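Local coordinates for protein 2',5'-phosphodiesterase 12 (Homo sapiens, PDB 4Z0V) that is a member of the endonuclease/exonuclease/phosphatase family, pairing a magnesium-containing DNase I-like domain with a smaller N-terminal domain of the E-set clan, at residues I133-A139 and L157-R162; Y151-L157 and H418-V424; Y161-I166 and V424-S428. All blocks are in the same frame, centred on the assembly; numbering follows the deposited sequence. Where two conformers were deposited one is given.

Contact 1 (I133-A139 and L157-R162); sequences ILADTYA and LELDYR
Arg162 reaches across from the first turn of its helix and binds two consecutive carbonyls: its NH2 donates to Ile133 O at 2.9 Å and to Leu134 O at 3.0 Å, while its NH1 donates to Leu134 O at 2.8 Å. Arginine suits the place because its flat, many-donor head can serve several backbone oxygens at once; its NE also holds Leu157 O (3.1 Å). Its side chain, m, t, m from chi1 to chi3, carries the guanidinium to the turn at 133-134. A water extends the network, accepting from Arg162 NH1 (2.8 Å) and donating to Leu157 O (2.7 Å) and Asp136 OD1 (2.6 Å). A second water donates to Asp136 OD1 (2.6 Å) and accepts from Leu159 N (3.0 Å). Helix 159-172 belongs to the crossover between the parallel neighbouring strands 125-132 and 177-184 of the DNase I-like fold, and residues 133-139 form the turn leaving the first strand. There Leu134 takes a positive phi (63/105), Ala135 is the N-cap, and 136-139 form a short helix. Nearest CA pairs are Asp136 with Leu159 (6.1 Å) and Ala139 with Leu157 (6.6 Å). Leu134 (chi1 t) covers one face of the guanidinium, with CB 3.5 Å from Arg162 NH2, and its side chain comes within about 5 Å of the bound magnesium ion. The small Ala139 permits close approach, its CB 3.7 Å from Arg162 NH1.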
# COMPACT_ATOMS: atom_id res chain seq x y z
N ILE A 133 3.94 2.52 -3.91
CA ILE A 133 3.18 3.39 -4.82
C ILE A 133 3.96 4.60 -5.34
O ILE A 133 3.38 5.39 -6.09
CB ILE A 133 1.81 3.83 -4.20
CG1 ILE A 133 2.02 4.65 -2.88
CG2 ILE A 133 0.90 2.58 -3.99
CD1 ILE A 133 0.71 5.41 -2.41
N LEU A 134 5.28 4.67 -5.05
CA LEU A 134 6.22 5.72 -5.52
C LEU A 134 5.82 7.09 -4.98
O LEU A 134 4.86 7.74 -5.46
CB LEU A 134 6.31 5.70 -7.07
CG LEU A 134 7.12 6.82 -7.78
CD1 LEU A 134 8.55 6.89 -7.24
CD2 LEU A 134 7.10 6.60 -9.29
N ALA A 135 6.59 7.55 -3.98
CA ALA A 135 6.25 8.79 -3.32
C ALA A 135 6.49 10.01 -4.20
O ALA A 135 7.52 10.12 -4.90
CB ALA A 135 7.01 8.93 -2.01
N ASP A 136 5.54 10.94 -4.14
CA ASP A 136 5.68 12.21 -4.85
C ASP A 136 6.89 12.99 -4.31
O ASP A 136 7.52 13.73 -5.07
CB ASP A 136 4.42 13.07 -4.70
CG ASP A 136 4.54 14.38 -5.45
OD1 ASP A 136 4.65 14.33 -6.68
OD2 ASP A 136 4.61 15.43 -4.79
N THR A 137 7.25 12.79 -3.02
CA THR A 137 8.43 13.47 -2.46
C THR A 137 9.66 13.13 -3.33
O THR A 137 10.54 13.97 -3.49
CB THR A 137 8.63 13.19 -0.97
OG1 THR A 137 9.65 14.07 -0.49
CG2 THR A 137 9.06 11.76 -0.68
N TYR A 138 9.69 11.92 -3.93
CA TYR A 138 10.79 11.53 -4.82
C TYR A 138 10.45 11.75 -6.28
O TYR A 138 11.30 12.27 -7.02
CB TYR A 138 11.24 10.07 -4.62
CG TYR A 138 11.44 9.69 -3.16
CD1 TYR A 138 12.37 10.36 -2.37
CD2 TYR A 138 10.67 8.69 -2.56
CE1 TYR A 138 12.52 10.06 -1.01
CE2 TYR A 138 10.81 8.39 -1.20
CZ TYR A 138 11.74 9.08 -0.43
OH TYR A 138 11.91 8.82 0.91
N ALA A 139 9.22 11.40 -6.71
CA ALA A 139 8.82 11.48 -8.13
C ALA A 139 8.77 12.93 -8.66
O ALA A 139 8.98 13.13 -9.86
CB ALA A 139 7.47 10.80 -8.33
N LEU A 157 3.82 11.40 -14.46
CA LEU A 157 4.59 11.34 -13.20
C LEU A 157 3.96 12.18 -12.12
O LEU A 157 4.24 11.99 -10.93
CB LEU A 157 6.03 11.85 -13.40
CG LEU A 157 7.08 10.83 -13.73
CD1 LEU A 157 8.39 11.54 -14.04
CD2 LEU A 157 7.26 9.82 -12.58
N GLU A 158 3.18 13.18 -12.54
CA GLU A 158 2.49 14.14 -11.70
C GLU A 158 1.58 13.44 -10.72
O GLU A 158 0.92 12.47 -11.10
CB GLU A 158 1.67 15.08 -12.58
CG GLU A 158 2.55 15.87 -13.55
CD GLU A 158 2.56 17.37 -13.31
OE1 GLU A 158 1.51 18.01 -13.51
OE2 GLU A 158 3.64 17.89 -12.97
N LEU A 159 1.55 13.92 -9.46
CA LEU A 159 0.79 13.28 -8.40
C LEU A 159 -0.71 13.08 -8.71
O LEU A 159 -1.21 11.97 -8.50
CB LEU A 159 0.95 14.01 -7.05
CG LEU A 159 0.41 13.22 -5.82
CD1 LEU A 159 0.97 11.78 -5.76
CD2 LEU A 159 0.71 13.95 -4.53
N ASP A 160 -1.40 14.11 -9.20
CA ASP A 160 -2.83 14.04 -9.47
C ASP A 160 -3.17 12.93 -10.50
O ASP A 160 -4.12 12.19 -10.30
CB ASP A 160 -3.39 15.40 -9.93
CG ASP A 160 -3.46 16.45 -8.82
OD1 ASP A 160 -3.72 16.08 -7.65
OD2 ASP A 160 -3.30 17.66 -9.13
N TYR A 161 -2.34 12.78 -11.56
CA TYR A 161 -2.54 11.73 -12.54
C TYR A 161 -2.35 10.33 -11.90
O TYR A 161 -3.22 9.44 -12.01
CB TYR A 161 -1.57 11.91 -13.73
CG TYR A 161 -1.79 10.90 -14.84
CD1 TYR A 161 -1.10 9.70 -14.86
CD2 TYR A 161 -2.70 11.15 -15.86
CE1 TYR A 161 -1.29 8.77 -15.88
CE2 TYR A 161 -2.88 10.24 -16.91
CZ TYR A 161 -2.16 9.06 -16.92
OH TYR A 161 -2.35 8.17 -17.96
N ARG A 162 -1.17 10.12 -11.29
CA ARG A 162 -0.85 8.82 -10.66
C ARG A 162 -1.89 8.44 -9.59
O ARG A 162 -2.23 7.26 -9.49
CB ARG A 162 0.55 8.86 -10.06
CG ARG A 162 1.61 8.94 -11.15
CD ARG A 162 3.00 8.48 -10.72
NE ARG A 162 3.48 9.26 -9.59
CZ ARG A 162 3.69 8.78 -8.37
NH1 ARG A 162 4.15 9.57 -7.42
NH2 ARG A 162 3.45 7.50 -8.10
O HOH W 1 4.18 12.24 -8.22
O HOH W 2 3.72 15.85 -8.61

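Contact 2 (Y151-L157 and H418-V424); sequences YCAPYAL and HQALPSV
Two irregular segments lie side by side, with CA atoms nearest at Tyr151 and Gln419 (6.4 Å), Cys152 and Ser423 (5.1 Å), and Ala156 and Val424 (5.1 Å). Residues 154-157 have helical phi/psi angles without the regular helical bonds. In the partner, Gln419 (71/-62) centres a classic gamma turn, closed by a weak bond from Ala420 N to His418 O (2.9 Å), and a cis peptide precedes Pro422.

One direct hydrogen bond joins them: Tyr151 OH donates to Leu421 O at 2.6 Å. The same hydroxyl also bonds Gly385 N, so it links this loop to the residue just after strand 382-384, whose Tyr383 pairs through its backbone with Leu421. Water adds to the polar side, accepting from Val424 N (3.1 Å) and weakly from Ala153 N (3.4 Å). Another water sits between Ala156 O (2.9 Å) and Ser423 O (2.8 Å).

Among the aromatic contacts, Tyr151 (chi1 p) offers a ring face to Ala420, whose CB lies 4.0 Å from the ring centroid in a CH-pi contact; the small methyl lets the backbone come close to the ring.

Apolar packing continues at the other end. Val424 CG1 lies 3.7 Å from Ala153 CB, 3.9 Å from Ala156 CB and 3.7 Å from Tyr155 CZ, one methyl of the branched valine fitted among two alanines and a ring. Leu157 CD2 meets Pro422 CG at 3.7 Å.

One phenol hydroxyl and water-mediated contacts thus supply the polar links, while Tyr151, Pro422 and Val424 supply most of the packing, so two loops of the DNase I-like domain join without backbone hydrogen bonds to each other.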
# COMPACT_ATOMS: atom_id res chain seq x y z
N TYR A 151 11.82 8.23 -19.95
CA TYR A 151 10.93 7.53 -20.86
C TYR A 151 9.46 7.73 -20.52
O TYR A 151 8.60 7.38 -21.32
CB TYR A 151 11.25 6.02 -20.85
CG TYR A 151 11.40 5.42 -19.46
CD1 TYR A 151 10.28 5.11 -18.69
CD2 TYR A 151 12.65 5.20 -18.90
CE1 TYR A 151 10.41 4.59 -17.40
CE2 TYR A 151 12.79 4.70 -17.61
CZ TYR A 151 11.67 4.41 -16.86
OH TYR A 151 11.81 3.84 -15.62
N CYS A 152 9.16 8.23 -19.32
CA CYS A 152 7.78 8.38 -18.88
C CYS A 152 7.25 9.74 -19.29
O CYS A 152 7.97 10.71 -19.18
CB CYS A 152 7.68 8.19 -17.37
SG CYS A 152 6.00 8.26 -16.72
N ALA A 153 6.02 9.80 -19.76
CA ALA A 153 5.41 11.10 -20.09
C ALA A 153 5.40 11.97 -18.82
O ALA A 153 4.93 11.49 -17.79
CB ALA A 153 4.00 10.89 -20.60
N PRO A 154 6.01 13.18 -18.81
CA PRO A 154 6.04 13.97 -17.58
C PRO A 154 4.67 14.14 -16.90
O PRO A 154 4.62 14.08 -15.68
CB PRO A 154 6.58 15.32 -18.06
CG PRO A 154 7.48 14.94 -19.21
CD PRO A 154 6.73 13.87 -19.91
N TYR A 155 3.57 14.28 -17.67
CA TYR A 155 2.24 14.43 -17.08
C TYR A 155 1.87 13.17 -16.28
O TYR A 155 1.14 13.29 -15.29
CB TYR A 155 1.13 14.75 -18.13
CG TYR A 155 0.69 13.61 -19.03
CD1 TYR A 155 -0.32 12.73 -18.64
CD2 TYR A 155 1.22 13.46 -20.31
CE1 TYR A 155 -0.74 11.70 -19.46
CE2 TYR A 155 0.77 12.45 -21.17
CZ TYR A 155 -0.21 11.57 -20.74
OH TYR A 155 -0.65 10.58 -21.57
N ALA A 156 2.35 12.00 -16.71
CA ALA A 156 2.05 10.72 -16.05
C ALA A 156 2.84 10.53 -14.75
O ALA A 156 2.57 9.57 -14.04
CB ALA A 156 2.30 9.55 -17.00
N LEU A 157 3.82 11.40 -14.46
CA LEU A 157 4.59 11.34 -13.20
C LEU A 157 3.96 12.18 -12.12
O LEU A 157 4.24 11.99 -10.93
CB LEU A 157 6.03 11.85 -13.40
CG LEU A 157 7.08 10.83 -13.73
CD1 LEU A 157 8.39 11.54 -14.04
CD2 LEU A 157 7.26 9.82 -12.58
N HIS A 418 5.95 1.46 -22.82
CA HIS A 418 6.54 2.79 -22.76
C HIS A 418 7.92 2.70 -22.10
O HIS A 418 8.29 3.50 -21.23
CB HIS A 418 5.56 3.74 -22.03
CG HIS A 418 4.17 3.70 -22.62
ND1 HIS A 418 3.85 4.40 -23.77
CD2 HIS A 418 3.07 3.03 -22.19
CE1 HIS A 418 2.58 4.13 -24.01
NE2 HIS A 418 2.07 3.31 -23.09
N GLN A 419 8.71 1.71 -22.58
CA GLN A 419 10.05 1.30 -22.19
C GLN A 419 10.06 0.64 -20.80
O GLN A 419 10.45 -0.51 -20.68
CB GLN A 419 11.09 2.45 -22.26
CG GLN A 419 12.49 1.92 -21.96
CD GLN A 419 13.53 2.97 -21.76
OE1 GLN A 419 13.54 4.00 -22.44
NE2 GLN A 419 14.46 2.71 -20.86
N ALA A 420 9.67 1.38 -19.76
CA ALA A 420 9.69 0.84 -18.41
C ALA A 420 8.65 1.57 -17.58
O ALA A 420 7.75 2.22 -18.14
CB ALA A 420 11.09 0.97 -17.81
N LEU A 421 8.79 1.47 -16.25
CA LEU A 421 7.80 2.06 -15.34
C LEU A 421 8.37 3.24 -14.55
O LEU A 421 9.57 3.31 -14.31
CB LEU A 421 7.31 0.97 -14.36
CG LEU A 421 6.82 -0.37 -14.99
CD1 LEU A 421 6.50 -1.37 -13.91
CD2 LEU A 421 5.66 -0.16 -15.93
N PRO A 422 7.53 4.17 -14.07
CA PRO A 422 6.08 4.29 -14.31
C PRO A 422 5.82 4.69 -15.76
O PRO A 422 6.76 4.95 -16.52
CB PRO A 422 5.65 5.36 -13.32
CG PRO A 422 6.86 6.21 -13.12
CD PRO A 422 8.04 5.30 -13.27
N SER A 423 4.54 4.70 -16.14
CA SER A 423 4.12 5.07 -17.49
C SER A 423 2.74 5.69 -17.45
O SER A 423 2.06 5.71 -16.40
CB SER A 423 4.11 3.84 -18.39
OG SER A 423 3.00 3.02 -18.07
N VAL A 424 2.25 6.07 -18.63
CA VAL A 424 0.88 6.56 -18.76
C VAL A 424 -0.14 5.46 -18.34
O VAL A 424 -1.28 5.79 -18.03
CB VAL A 424 0.60 7.04 -20.22
CG1 VAL A 424 1.46 8.25 -20.56
CG2 VAL A 424 0.81 5.91 -21.23
O HOH W 3 4.69 6.74 -20.39
O HOH W 4 1.30 7.01 -14.03

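Contact 3 (Y161-I166 and V424-S428); sequences YRQNLI and VSHPS
Residues 161-166 are regular helix, with bonds from Leu165 N to Tyr161 O (3.3 Å) and from Ile166 N to Arg162 O (2.9 Å); 424-428 is an irregular loop, extended only at His426 and Ser428. They come closest at Arg162 and Pro427, whose CA atoms are 4.9 Å apart. Pro427 points toward the helix and packs against its surface: CB lies 3.8 Å from Leu165 CB, and CG lies 3.6 Å from Ile166 CG1. Proline suits this buried spot, being compact, apolar and without an amide hydrogen to satisfy. Leu165 CD2 also covers the backbone, 3.7 Å from Val424 O. Two side-chain donors hold the segment at Val424 and Pro427: Tyr161 (chi1 t) donates from OH to Val424 O (2.6 Å), and Arg162 donates from NH2 to Pro427 O (2.9 Å), the same guanidinium that also binds Leu134 O. On the far side, His426 bonds Thr109. Thus two long polar side chains bind the carbonyls of Val424 and Pro427, while the hydrophobic residues one helical turn later supply the packing.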
# COMPACT_ATOMS: atom_id res chain seq x y z
N TYR A 161 -2.34 12.78 -11.56
CA TYR A 161 -2.54 11.73 -12.54
C TYR A 161 -2.35 10.33 -11.90
O TYR A 161 -3.22 9.44 -12.01
CB TYR A 161 -1.57 11.91 -13.73
CG TYR A 161 -1.79 10.90 -14.84
CD1 TYR A 161 -1.10 9.70 -14.86
CD2 TYR A 161 -2.70 11.15 -15.86
CE1 TYR A 161 -1.29 8.77 -15.88
CE2 TYR A 161 -2.88 10.24 -16.91
CZ TYR A 161 -2.16 9.06 -16.92
OH TYR A 161 -2.35 8.17 -17.96
N ARG A 162 -1.17 10.12 -11.29
CA ARG A 162 -0.85 8.82 -10.66
C ARG A 162 -1.89 8.44 -9.59
O ARG A 162 -2.23 7.26 -9.49
CB ARG A 162 0.55 8.86 -10.06
CG ARG A 162 1.61 8.94 -11.15
CD ARG A 162 3.00 8.48 -10.72
NE ARG A 162 3.48 9.26 -9.59
CZ ARG A 162 3.69 8.78 -8.37
NH1 ARG A 162 4.15 9.57 -7.42
NH2 ARG A 162 3.45 7.50 -8.10
N GLN A 163 -2.37 9.40 -8.79
CA GLN A 163 -3.37 9.08 -7.76
C GLN A 163 -4.65 8.62 -8.37
O GLN A 163 -5.27 7.71 -7.82
CB GLN A 163 -3.64 10.25 -6.80
CG GLN A 163 -2.49 10.48 -5.84
CD GLN A 163 -1.95 9.23 -5.19
OE1 GLN A 163 -0.75 8.94 -5.29
NE2 GLN A 163 -2.79 8.48 -4.51
N ASN A 164 -5.05 9.20 -9.50
CA ASN A 164 -6.28 8.70 -10.13
C ASN A 164 -6.15 7.21 -10.49
O ASN A 164 -7.05 6.41 -10.20
CB ASN A 164 -6.61 9.52 -11.36
CG ASN A 164 -7.92 10.24 -11.24
OD1 ASN A 164 -8.88 9.93 -11.93
ND2 ASN A 164 -7.98 11.21 -10.34
N LEU A 165 -5.00 6.85 -11.08
CA LEU A 165 -4.76 5.46 -11.45
C LEU A 165 -4.67 4.57 -10.24
O LEU A 165 -5.23 3.48 -10.26
CB LEU A 165 -3.47 5.36 -12.28
CG LEU A 165 -3.62 5.51 -13.79
CD1 LEU A 165 -4.18 6.88 -14.17
CD2 LEU A 165 -2.26 5.33 -14.47
N ILE A 166 -3.99 5.02 -9.18
CA ILE A 166 -3.80 4.23 -7.94
C ILE A 166 -5.16 4.03 -7.26
O ILE A 166 -5.45 2.94 -6.78
CB ILE A 166 -2.77 4.92 -7.00
CG1 ILE A 166 -1.32 4.75 -7.55
CG2 ILE A 166 -2.86 4.36 -5.55
CD1 ILE A 166 -0.30 5.83 -7.03
N VAL A 424 2.25 6.07 -18.63
CA VAL A 424 0.88 6.56 -18.76
C VAL A 424 -0.14 5.46 -18.34
O VAL A 424 -1.28 5.79 -18.03
CB VAL A 424 0.60 7.04 -20.22
CG1 VAL A 424 1.46 8.25 -20.56
CG2 VAL A 424 0.81 5.91 -21.23
N SER A 425 0.27 4.17 -18.32
CA SER A 425 -0.62 3.06 -18.02
C SER A 425 -0.32 2.39 -16.68
O SER A 425 -1.01 1.44 -16.32
CB SER A 425 -0.52 2.03 -19.15
OG SER A 425 -0.90 2.62 -20.38
N HIS A 426 0.70 2.86 -15.95
CA HIS A 426 1.13 2.22 -14.70
C HIS A 426 1.68 3.29 -13.76
O HIS A 426 2.67 3.95 -14.08
CB HIS A 426 2.19 1.17 -15.04
CG HIS A 426 2.48 0.28 -13.89
ND1 HIS A 426 1.79 -0.89 -13.69
CD2 HIS A 426 3.34 0.46 -12.85
CE1 HIS A 426 2.25 -1.40 -12.56
NE2 HIS A 426 3.20 -0.63 -12.03
N PRO A 427 1.03 3.48 -12.58
CA PRO A 427 1.37 4.64 -11.74
C PRO A 427 2.53 4.52 -10.76
O PRO A 427 2.65 5.37 -9.87
CB PRO A 427 0.06 4.87 -10.97
CG PRO A 427 -0.46 3.43 -10.76
CD PRO A 427 -0.19 2.80 -12.10
N SER A 428 3.36 3.49 -10.86
CA SER A 428 4.48 3.37 -9.91
C SER A 428 5.67 2.75 -10.65
O SER A 428 5.49 2.27 -11.75
CB SER A 428 4.06 2.50 -8.72
OG SER A 428 5.19 2.24 -7.90

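Along the chain the segments run 133-139, 151-157, 157-162, 161-166, 418-424 and 424-428, so an early part of the DNase I-like domain meets its late loop before strand 433-439. Contacts 1 and 3 both use helix 159-172, sharing Tyr161 and Arg162, with centres about 8 Å apart; the centre of contact 2 lies about 11 Å from that of contact 1 and 9 Å from that of contact 3, joined to them through Leu157 and Val424 respectively. Through its guanidinium, Arg162 ties the turn after strand 125-132, the loop leading into its own helix and the late loop together, a continuous packed region beside the magnesium ion, which lies nearest contact 1.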